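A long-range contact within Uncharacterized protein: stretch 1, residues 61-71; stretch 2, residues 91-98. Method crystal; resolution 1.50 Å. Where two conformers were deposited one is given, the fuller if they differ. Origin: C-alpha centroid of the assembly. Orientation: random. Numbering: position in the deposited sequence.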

# COMPACT_ATOMS: atom_id res chain seq x y z
N SER A 61 -11.85 3.80 5.71
CA SER A 61 -12.37 2.61 5.04
C SER A 61 -11.25 1.99 4.22
O SER A 61 -11.02 0.80 4.29
CB SER A 61 -13.55 2.96 4.16
OG SER A 61 -14.47 3.67 4.94
N LEU A 62 -10.55 2.83 3.47
CA LEU A 62 -9.38 2.37 2.68
C LEU A 62 -8.31 1.65 3.53
O LEU A 62 -7.99 0.51 3.27
CB LEU A 62 -8.80 3.57 1.93
CG LEU A 62 -7.52 3.27 1.15
CD1 LEU A 62 -7.79 2.32 -0.01
CD2 LEU A 62 -6.77 4.54 0.73
N MET A 63 -7.88 2.30 4.60
CA MET A 63 -6.81 1.72 5.46
C MET A 63 -7.30 0.38 6.04
O MET A 63 -6.55 -0.59 6.13
CB MET A 63 -6.48 2.73 6.55
CG MET A 63 -6.08 4.10 6.01
SD MET A 63 -5.19 5.16 7.24
CE MET A 63 -5.27 6.75 6.52
N ARG A 64 -8.59 0.30 6.39
CA ARG A 64 -9.16 -0.96 6.90
C ARG A 64 -9.29 -2.00 5.78
O ARG A 64 -8.93 -3.17 5.96
CB ARG A 64 -10.54 -0.73 7.52
CG ARG A 64 -11.12 -2.04 8.12
CD ARG A 64 -12.65 -1.93 8.35
NE ARG A 64 -13.19 -3.21 8.81
CZ ARG A 64 -14.44 -3.40 9.21
NH1 ARG A 64 -15.30 -2.39 9.18
NH2 ARG A 64 -14.85 -4.60 9.62
N ASN A 65 -9.84 -1.59 4.64
CA ASN A 65 -9.97 -2.49 3.50
C ASN A 65 -8.61 -3.06 3.13
O ASN A 65 -8.47 -4.27 2.84
CB ASN A 65 -10.62 -1.80 2.30
CG ASN A 65 -12.09 -1.57 2.50
OD1 ASN A 65 -12.69 -0.70 1.85
ND2 ASN A 65 -12.68 -2.31 3.41
N ARG A 66 -7.62 -2.17 3.06
CA ARG A 66 -6.22 -2.69 2.92
C ARG A 66 -5.82 -3.82 3.91
O ARG A 66 -5.47 -4.93 3.48
CB ARG A 66 -5.22 -1.57 3.01
CG ARG A 66 -5.14 -0.72 1.76
CD ARG A 66 -4.11 0.39 1.95
NE ARG A 66 -3.91 1.21 0.76
CZ ARG A 66 -3.56 2.49 0.73
NH1 ARG A 66 -3.38 3.18 1.87
NH2 ARG A 66 -3.39 3.09 -0.43
N LEU A 67 -5.94 -3.55 5.22
CA LEU A 67 -5.54 -4.55 6.21
C LEU A 67 -6.40 -5.81 6.16
O LEU A 67 -5.87 -6.90 6.42
CB LEU A 67 -5.50 -4.00 7.64
CG LEU A 67 -4.48 -2.90 7.90
CD1 LEU A 67 -4.88 -2.24 9.21
CD2 LEU A 67 -3.07 -3.46 8.05
N GLU A 68 -7.65 -5.69 5.74
CA GLU A 68 -8.54 -6.87 5.75
C GLU A 68 -8.30 -7.81 4.56
O GLU A 68 -8.92 -8.87 4.48
CB GLU A 68 -10.00 -6.48 5.86
CG GLU A 68 -10.58 -5.87 4.63
CD GLU A 68 -12.10 -5.96 4.63
OE1 GLU A 68 -12.67 -6.14 5.74
OE2 GLU A 68 -12.69 -5.86 3.54
N THR A 69 -7.40 -7.44 3.66
CA THR A 69 -6.91 -8.42 2.68
C THR A 69 -5.95 -9.43 3.34
O THR A 69 -5.66 -10.46 2.72
CB THR A 69 -6.18 -7.76 1.45
OG1 THR A 69 -4.98 -7.11 1.85
CG2 THR A 69 -7.02 -6.76 0.68
N MET A 70 -5.51 -9.16 4.58
CA MET A 70 -4.49 -9.94 5.30
C MET A 70 -5.12 -10.42 6.60
O MET A 70 -6.28 -10.11 6.89
CB MET A 70 -3.25 -9.12 5.63
CG MET A 70 -2.45 -8.67 4.43
SD MET A 70 -1.90 -9.98 3.27
CE MET A 70 -0.72 -8.99 2.37
N GLY A 71 -4.37 -11.16 7.39
CA GLY A 71 -4.92 -11.88 8.52
C GLY A 71 -4.39 -11.36 9.83
O GLY A 71 -3.57 -10.42 9.85
N PHE A 91 2.54 -1.84 3.70
CA PHE A 91 2.89 -1.83 2.27
C PHE A 91 2.39 -3.08 1.56
O PHE A 91 1.79 -2.98 0.47
CB PHE A 91 4.40 -1.63 2.13
CG PHE A 91 4.92 -1.47 0.71
CD1 PHE A 91 4.32 -0.64 -0.26
CD2 PHE A 91 6.09 -2.14 0.36
CE1 PHE A 91 4.93 -0.53 -1.53
CE2 PHE A 91 6.66 -2.02 -0.88
CZ PHE A 91 6.11 -1.21 -1.83
N ALA A 92 2.49 -4.23 2.19
CA ALA A 92 2.13 -5.48 1.55
C ALA A 92 0.62 -5.48 1.40
O ALA A 92 0.12 -5.94 0.38
CB ALA A 92 2.53 -6.64 2.46
N ALA A 93 -0.07 -5.03 2.46
CA ALA A 93 -1.51 -4.92 2.42
C ALA A 93 -1.93 -3.97 1.32
O ALA A 93 -2.92 -4.23 0.60
CB ALA A 93 -2.05 -4.51 3.78
N ALA A 94 -1.18 -2.88 1.14
CA ALA A 94 -1.57 -1.90 0.08
C ALA A 94 -1.39 -2.52 -1.29
O ALA A 94 -2.23 -2.32 -2.20
CB ALA A 94 -0.81 -0.65 0.21
N ILE A 95 -0.35 -3.28 -1.46
CA ILE A 95 -0.14 -4.02 -2.72
C ILE A 95 -1.25 -5.03 -3.00
O ILE A 95 -1.86 -5.04 -4.09
CB ILE A 95 1.23 -4.68 -2.78
CG1 ILE A 95 2.28 -3.56 -2.83
CG2 ILE A 95 1.35 -5.60 -4.02
CD1 ILE A 95 3.66 -4.02 -2.41
N LYS A 96 -1.52 -5.90 -2.02
CA LYS A 96 -2.62 -6.85 -2.18
C LYS A 96 -3.96 -6.21 -2.59
O LYS A 96 -4.69 -6.77 -3.40
CB LYS A 96 -2.78 -7.70 -0.92
CG LYS A 96 -3.66 -8.91 -1.21
CD LYS A 96 -3.50 -9.97 -0.18
CE LYS A 96 -4.57 -11.05 -0.36
NZ LYS A 96 -4.65 -12.00 0.79
N HIS A 97 -4.27 -5.05 -2.01
CA HIS A 97 -5.53 -4.34 -2.23
C HIS A 97 -5.55 -3.64 -3.59
O HIS A 97 -6.62 -3.37 -4.17
CB HIS A 97 -5.70 -3.33 -1.08
CG HIS A 97 -6.88 -2.43 -1.22
ND1 HIS A 97 -6.77 -1.19 -1.82
CD2 HIS A 97 -8.16 -2.54 -0.80
CE1 HIS A 97 -7.96 -0.61 -1.81
NE2 HIS A 97 -8.82 -1.41 -1.21
N SER A 98 -4.37 -3.31 -4.11
CA SER A 98 -4.28 -2.50 -5.34
C SER A 98 -3.41 -3.06 -6.49
O SER A 98 -2.21 -2.93 -6.48
CB SER A 98 -3.85 -1.08 -5.03
OG SER A 98 -3.59 -0.33 -6.22
O HOH W 1 -3.80 0.12 -1.71

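This is a near-perpendicular packing of two helix ends, mostly van der Waals in character, fastened by one direct hydrogen bond and one bridging water. The axes of helices 61-67 and 91-97 cross at 91° and approach to 8.5 Å, and the contact buries 518 Å² summed over both sides.

The tightest backbone approach lies at Ala93, whose CA is 5.2 Å from the CA of Arg66. Its CA-to-CB bond points toward the first stretch, and Ala93 CB sits 3.5 Å from Arg66 O and 4.3 Å from Leu67 CA. A methyl group fills this space, with backbone atoms directly in front of it. Arg66 O is engaged within its own stretch as well: Thr69 OG1 donates to it at 2.8 Å, consistent with the p rotamer of Thr69 (chi1 65°), and Thr69 N donates to it at 3.2 Å.

Past the helix, a type I turn from Leu67 to Met70 carries the chain across the second helix. The direct hydrogen bond forms here, from Lys96 NZ to Thr69 O at 2.7 Å. All four chi angles of Lys96 are t, so the extended chain delivers its ammonium group to the turn carbonyl, while its aliphatic part stays available for packing: Lys96 CB is 3.6 Å from Thr69 OG1, and Lys96 CD is 3.8 Å from Met70 SD. Met70 starts sideways, but its m, m, t conformation brings its end nearer the second helix. Met70 CE lies 4.0 Å from Ala92 CB and Met70 CG 4.2 Å from Ala93 CB, a flexible apolar chain fitted against small alanines.

His97 has the largest area covered, 89 Å². Arg66 CG stands over one face of its ring, 4.2 Å from the ring centroid and 27° off the ring normal, which supports a CH-pi contact. Leu62 CD1 reaches His97 CE1 at 3.4 Å, and Thr69 CG2 packs 4.1 Å from His97 CB.

Arg66 thus combines two roles. Its CG methylene packs over one face of the imidazole, and its extended chain (chi2 180°, chi3 176°) carries the guanidinium past Ala94, with Arg66 NE 3.7 Å from Ala94 CB. That nitrogen donates to water 1 at 2.7 Å from Arg66 NE to the water O; the water donates in turn to Ala94 O, its O 2.9 Å from that atom, and hydrogen-bonds His97 ND1 at 3.2 Å from the water O. One water therefore links the buried arginine to both a backbone carbonyl and the imidazole of the second stretch.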